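Local coordinates for tryparedoxin II (Crithidia fasciculata, PDB 1I5G), which probably carries reducing equivalents from trypanothione to partner proteins as a thioredoxin-like electron-transport protein of a trypanosomatid, at residues I51-Y54 and K55-E59; V132-E136 and A137-P141. The protein carries 1 engineered substitution. All blocks are in the same frame, centred on the assembly; numbering follows the deposited sequence.

Contact 1: residues I51-Y54 and K55-E59; sequences IDFY and KAHAE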
loop_
_atom_site.group_PDB
_atom_site.type_symbol
_atom_site.label_atom_id
_atom_site.label_comp_id
_atom_site.label_asym_id
_atom_site.label_seq_id
_atom_site.Cartn_x
_atom_site.Cartn_y
_atom_site.Cartn_z
ATOM N N ILE A 51 -5.082 8.476 4.542
ATOM C CA ILE A 51 -6.519 8.370 4.327
ATOM C C ILE A 51 -7.125 9.609 3.662
ATOM O O ILE A 51 -7.877 9.504 2.701
ATOM C CB ILE A 51 -7.240 8.002 5.645
ATOM C CG1 ILE A 51 -6.840 6.596 6.118
ATOM C CG2 ILE A 51 -8.759 8.137 5.541
ATOM C CD1 ILE A 51 -7.366 6.211 7.490
ATOM N N ASP A 52 -6.790 10.787 4.156
ATOM C CA ASP A 52 -7.330 12.015 3.579
ATOM C C ASP A 52 -6.862 12.109 2.135
ATOM O O ASP A 52 -7.597 12.483 1.204
ATOM C CB ASP A 52 -6.896 13.250 4.379
ATOM C CG ASP A 52 -7.549 13.366 5.763
ATOM O OD1 ASP A 52 -8.554 12.667 6.027
ATOM O OD2 ASP A 52 -7.037 14.179 6.564
ATOM N N PHE A 53 -5.604 11.775 1.834
ATOM C CA PHE A 53 -5.026 11.823 0.498
ATOM C C PHE A 53 -5.752 10.871 -0.450
ATOM O O PHE A 53 -6.057 11.223 -1.592
ATOM C CB PHE A 53 -3.537 11.461 0.560
ATOM C CG PHE A 53 -2.804 11.779 -0.707
ATOM C CD1 PHE A 53 -2.739 10.857 -1.743
ATOM C CD2 PHE A 53 -2.178 13.004 -0.882
ATOM C CE1 PHE A 53 -2.076 11.147 -2.895
ATOM C CE2 PHE A 53 -1.508 13.312 -2.037
ATOM C CZ PHE A 53 -1.467 12.370 -3.053
ATOM N N TYR A 54 -6.008 9.670 0.043
ATOM C CA TYR A 54 -6.719 8.654 -0.712
ATOM C C TYR A 54 -8.153 9.101 -1.036
ATOM O O TYR A 54 -8.613 8.952 -2.155
ATOM C CB TYR A 54 -6.773 7.378 0.075
ATOM C CG TYR A 54 -7.339 6.157 -0.561
ATOM C CD1 TYR A 54 -6.589 5.338 -1.394
ATOM C CD2 TYR A 54 -8.647 5.793 -0.326
ATOM C CE1 TYR A 54 -7.069 4.209 -1.967
ATOM C CE2 TYR A 54 -9.160 4.636 -0.900
ATOM C CZ TYR A 54 -8.370 3.839 -1.734
ATOM O OH TYR A 54 -8.908 2.686 -2.273
ATOM N N LYS A 55 -8.858 9.652 -0.048
ATOM C CA LYS A 55 -10.226 10.088 -0.328
ATOM C C LYS A 55 -10.205 11.210 -1.346
ATOM O O LYS A 55 -11.031 11.281 -2.250
ATOM C CB LYS A 55 -10.893 10.532 0.972
ATOM C CG LYS A 55 -11.094 9.386 1.937
ATOM C CD LYS A 55 -11.723 9.871 3.244
ATOM C CE LYS A 55 -11.874 8.827 4.328
ATOM N NZ LYS A 55 -12.216 9.443 5.652
ATOM N N ALA A 56 -9.253 12.123 -1.254
ATOM C CA ALA A 56 -9.196 13.239 -2.177
ATOM C C ALA A 56 -8.830 12.872 -3.601
ATOM O O ALA A 56 -9.368 13.402 -4.576
ATOM C CB ALA A 56 -8.229 14.289 -1.649
ATOM N N HIS A 57 -7.885 11.938 -3.747
ATOM C CA HIS A 57 -7.175 11.722 -5.003
ATOM C C HIS A 57 -7.200 10.329 -5.633
ATOM O O HIS A 57 -6.791 10.227 -6.786
ATOM C CB HIS A 57 -5.710 12.138 -4.812
ATOM C CG HIS A 57 -5.518 13.519 -4.265
ATOM N ND1 HIS A 57 -5.990 14.636 -4.920
ATOM C CD2 HIS A 57 -4.895 13.960 -3.147
ATOM C CE1 HIS A 57 -5.672 15.700 -4.203
ATOM N NE2 HIS A 57 -5.001 15.330 -3.123
ATOM N N ALA A 58 -7.630 9.288 -4.922
ATOM C CA ALA A 58 -7.479 7.935 -5.479
ATOM C C ALA A 58 -8.192 7.772 -6.822
ATOM O O ALA A 58 -7.660 7.172 -7.774
ATOM C CB ALA A 58 -7.895 6.862 -4.483
ATOM N N GLU A 59 -9.403 8.311 -6.928
ATOM C CA GLU A 59 -10.145 8.198 -8.180
ATOM C C GLU A 59 -9.578 9.080 -9.277
ATOM O O GLU A 59 -9.295 8.586 -10.355
ATOM C CB GLU A 59 -11.622 8.441 -7.896
ATOM C CG GLU A 59 -12.594 8.073 -9.003
ATOM C CD GLU A 59 -12.963 6.598 -9.077
ATOM O OE1 GLU A 59 -12.375 5.776 -8.343
ATOM O OE2 GLU A 59 -13.859 6.241 -9.887
HETATM O O HOH W 1 -10.535 10.943 6.811
#
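His57 turns the edge of its imidazole onto one face of the Phe53 phenyl ring, a T-shaped (edge-to-face) pair with centroids 4.6 Å apart and planes at 60°. The CD2 corner does the touching: it stands 3.5 Å above the centre of the phenyl plane, almost equally far from all six ring carbons. Phe53 reaches this place with CG anti to the backbone N (chi1 -167°), whereas the imidazole swings back beside its own backbone N, its NE2 left to bond with the carbonyl of Pro135. One face of the imidazole also receives the methyl of Ala56. On the Tyr54 ring the visitor is Ala58 CB, a CH-pi contact 3.8 Å from the centroid and displaced toward the CD1-CE1 side; beyond it, the phenol OH bonds to Glu64 and the ring meets Trp86 edge-to-face. Ile51 and Lys55 run side by side, and Ile51 CG2 presses against Lys55 CE at 3.4 Å, tighter than ordinary van der Waals contact. The extended lysine chain brings NZ to a water that donates to Asp52 OD1 (2.7 Å), bridging charges not in direct contact. Lys55 N bonds Ile51 O at 2.9 Å and Ala58 N bonds Tyr54 O at 3.0 Å. Helix 41-57, in a beta-alpha-beta unit of the thioredoxin fold, thus exemplifies how i to i+4 pairing makes side chains four residues apart neighbours on an alpha-helix.

Contact 2: residues V132-E136 and A137-P141; sequences VKDPE and AKDFP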
loop_
_atom_site.group_PDB
_atom_site.type_symbol
_atom_site.label_atom_id
_atom_site.label_comp_id
_atom_site.label_asym_id
_atom_site.label_seq_id
_atom_site.Cartn_x
_atom_site.Cartn_y
_atom_site.Cartn_z
ATOM N N VAL A 132 2.792 14.085 2.549
ATOM C CA VAL A 132 2.804 15.158 3.542
ATOM C C VAL A 132 3.142 16.496 2.903
ATOM O O VAL A 132 2.491 17.470 3.242
ATOM C CB VAL A 132 3.825 14.835 4.644
ATOM C CG1 VAL A 132 3.832 15.943 5.697
ATOM C CG2 VAL A 132 3.556 13.517 5.396
ATOM N N LYS A 133 4.117 16.529 2.000
ATOM C CA LYS A 133 4.569 17.782 1.388
ATOM C C LYS A 133 3.693 18.265 0.242
ATOM O O LYS A 133 3.711 19.454 -0.102
ATOM C CB LYS A 133 6.002 17.683 0.932
ATOM C CG LYS A 133 6.995 17.471 2.080
ATOM C CD LYS A 133 8.406 17.456 1.623
ATOM C CE LYS A 133 8.959 18.787 1.129
ATOM N NZ LYS A 133 10.426 18.743 1.014
ATOM N N ASP A 134 2.928 17.395 -0.381
ATOM C CA ASP A 134 2.104 17.714 -1.552
ATOM C C ASP A 134 0.705 17.152 -1.347
ATOM O O ASP A 134 0.209 16.303 -2.116
ATOM C CB ASP A 134 2.768 17.133 -2.804
ATOM C CG ASP A 134 2.056 17.516 -4.091
ATOM O OD1 ASP A 134 1.340 18.557 -4.119
ATOM O OD2 ASP A 134 2.247 16.769 -5.074
ATOM N N PRO A 135 -0.003 17.618 -0.324
ATOM C CA PRO A 135 -1.312 17.058 0.001
ATOM C C PRO A 135 -2.394 17.245 -1.087
ATOM O O PRO A 135 -3.375 16.512 -1.108
ATOM C CB PRO A 135 -1.697 17.787 1.300
ATOM C CG PRO A 135 -0.934 19.043 1.234
ATOM C CD PRO A 135 0.361 18.712 0.613
ATOM N N GLU A 136 -2.195 18.215 -1.976
ATOM C CA GLU A 136 -3.072 18.462 -3.128
ATOM C C GLU A 136 -2.644 17.711 -4.387
ATOM O O GLU A 136 -3.265 17.837 -5.438
ATOM C CB GLU A 136 -3.183 19.976 -3.389
ATOM C CG GLU A 136 -3.907 20.675 -2.245
ATOM C CD GLU A 136 -5.324 20.160 -2.108
ATOM O OE1 GLU A 136 -5.935 19.965 -3.170
ATOM O OE2 GLU A 136 -5.864 19.943 -0.994
ATOM N N ALA A 137 -1.588 16.906 -4.302
ATOM C CA ALA A 137 -1.167 16.031 -5.391
ATOM C C ALA A 137 -0.791 16.768 -6.666
ATOM O O ALA A 137 -0.945 16.231 -7.763
ATOM C CB ALA A 137 -2.199 14.953 -5.642
ATOM N N LYS A 138 -0.285 17.987 -6.520
ATOM C CA LYS A 138 0.159 18.779 -7.680
ATOM C C LYS A 138 1.254 18.116 -8.506
ATOM O O LYS A 138 1.326 18.241 -9.728
ATOM C CB LYS A 138 0.601 20.188 -7.267
ATOM C CG LYS A 138 -0.456 21.011 -6.567
ATOM C CD LYS A 138 0.103 22.295 -6.000
ATOM C CE LYS A 138 -1.046 23.070 -5.387
ATOM N NZ LYS A 138 -0.581 24.315 -4.689
ATOM N N ASP A 139 2.155 17.371 -7.862
ATOM C CA ASP A 139 3.306 16.766 -8.505
ATOM C C ASP A 139 3.268 15.260 -8.481
ATOM O O ASP A 139 4.234 14.574 -8.787
ATOM C CB ASP A 139 4.587 17.223 -7.804
ATOM C CG ASP A 139 4.892 18.697 -7.982
ATOM O OD1 ASP A 139 4.586 19.244 -9.056
ATOM O OD2 ASP A 139 5.450 19.314 -7.034
ATOM N N PHE A 140 2.114 14.738 -8.113
ATOM C CA PHE A 140 1.886 13.274 -8.119
ATOM C C PHE A 140 2.188 12.726 -9.513
ATOM O O PHE A 140 1.831 13.395 -10.515
ATOM C CB PHE A 140 0.395 13.028 -7.873
ATOM C CG PHE A 140 0.006 11.573 -7.939
ATOM C CD1 PHE A 140 -0.332 10.963 -9.146
ATOM C CD2 PHE A 140 -0.014 10.813 -6.786
ATOM C CE1 PHE A 140 -0.684 9.618 -9.149
ATOM C CE2 PHE A 140 -0.363 9.476 -6.808
ATOM C CZ PHE A 140 -0.690 8.894 -7.981
ATOM N N PRO A 141 2.814 11.554 -9.658
ATOM C CA PRO A 141 3.223 10.595 -8.614
ATOM C C PRO A 141 4.655 10.715 -8.092
ATOM O O PRO A 141 5.213 9.755 -7.576
ATOM C CB PRO A 141 3.130 9.261 -9.352
ATOM C CG PRO A 141 3.135 9.603 -10.763
ATOM C CD PRO A 141 3.181 11.082 -11.009
HETATM O O HOH W 2 3.525 20.363 -4.607
#
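Ala137 closes a turn on Asp134: its N donates to Asp134 O at 2.9 Å, approaching from well above the carbonyl plane and not along a lone pair. The backbone of Ala137 adopts a left-handed conformation (phi 61°), which brings CB to 3.1 Å from Glu136 O and turns the chain so that the next two amides face the Asp134 carboxylate. At Lys138 the backbone N reaches Asp134 OD1 at 3.0 Å, through a rather bent bond (136°). The lysine CB rests against that same oxygen, while its extended chain carries NZ off without a salt bridge to Asp134. Asp139 N takes Asp134 OD2 at 2.9 Å and much straighter; both oxygens are met on their syn sides, slightly out of the carboxylate plane. Asp134 can span the two amides because its CG lies anti to the backbone N (chi1 -175°), and Asp134 OD2 also accepts from Trp142 NE1. A water donates to Asp139 OD2 and, weakly, to Asp134 OD1, which probably eases the repulsion between the two acids. With an alanine here instead of Asp134, both amides and the Trp142 indole would probably lose their shared carboxylate, leaving the chain freer to shift. At Phe140, one ring face carries Pro141 CB, across a cis peptide bond. A type I beta turn from Asp134 to Ala137, just after helix 127-133, is thus continued by a buried acid, an example of a carboxylate holding successive main-chain amides.

In the fold
Read from the N terminus, the chain forms contact 1 first, within the last turns of helix 41-57, before it enters strand 63-69. It then completes the rest of the sheet and helix 127-133 before contact 2 closes the turn that follows. The two contacts are in series, neither nested nor crossed, yet their centres lie about 11 Å apart and they touch. Besides the imidazole-to-carbonyl bond, the Phe53 ring packs against the carbonyl oxygens of Asp134 and Pro135. Ala137 meets both aromatic residues, Phe53 and His57. Thus the turn after helix 127-133 is held against the C-terminal end of helix 41-57, while Tyr54 and Phe140 each reach Phe63 of strand 63-69.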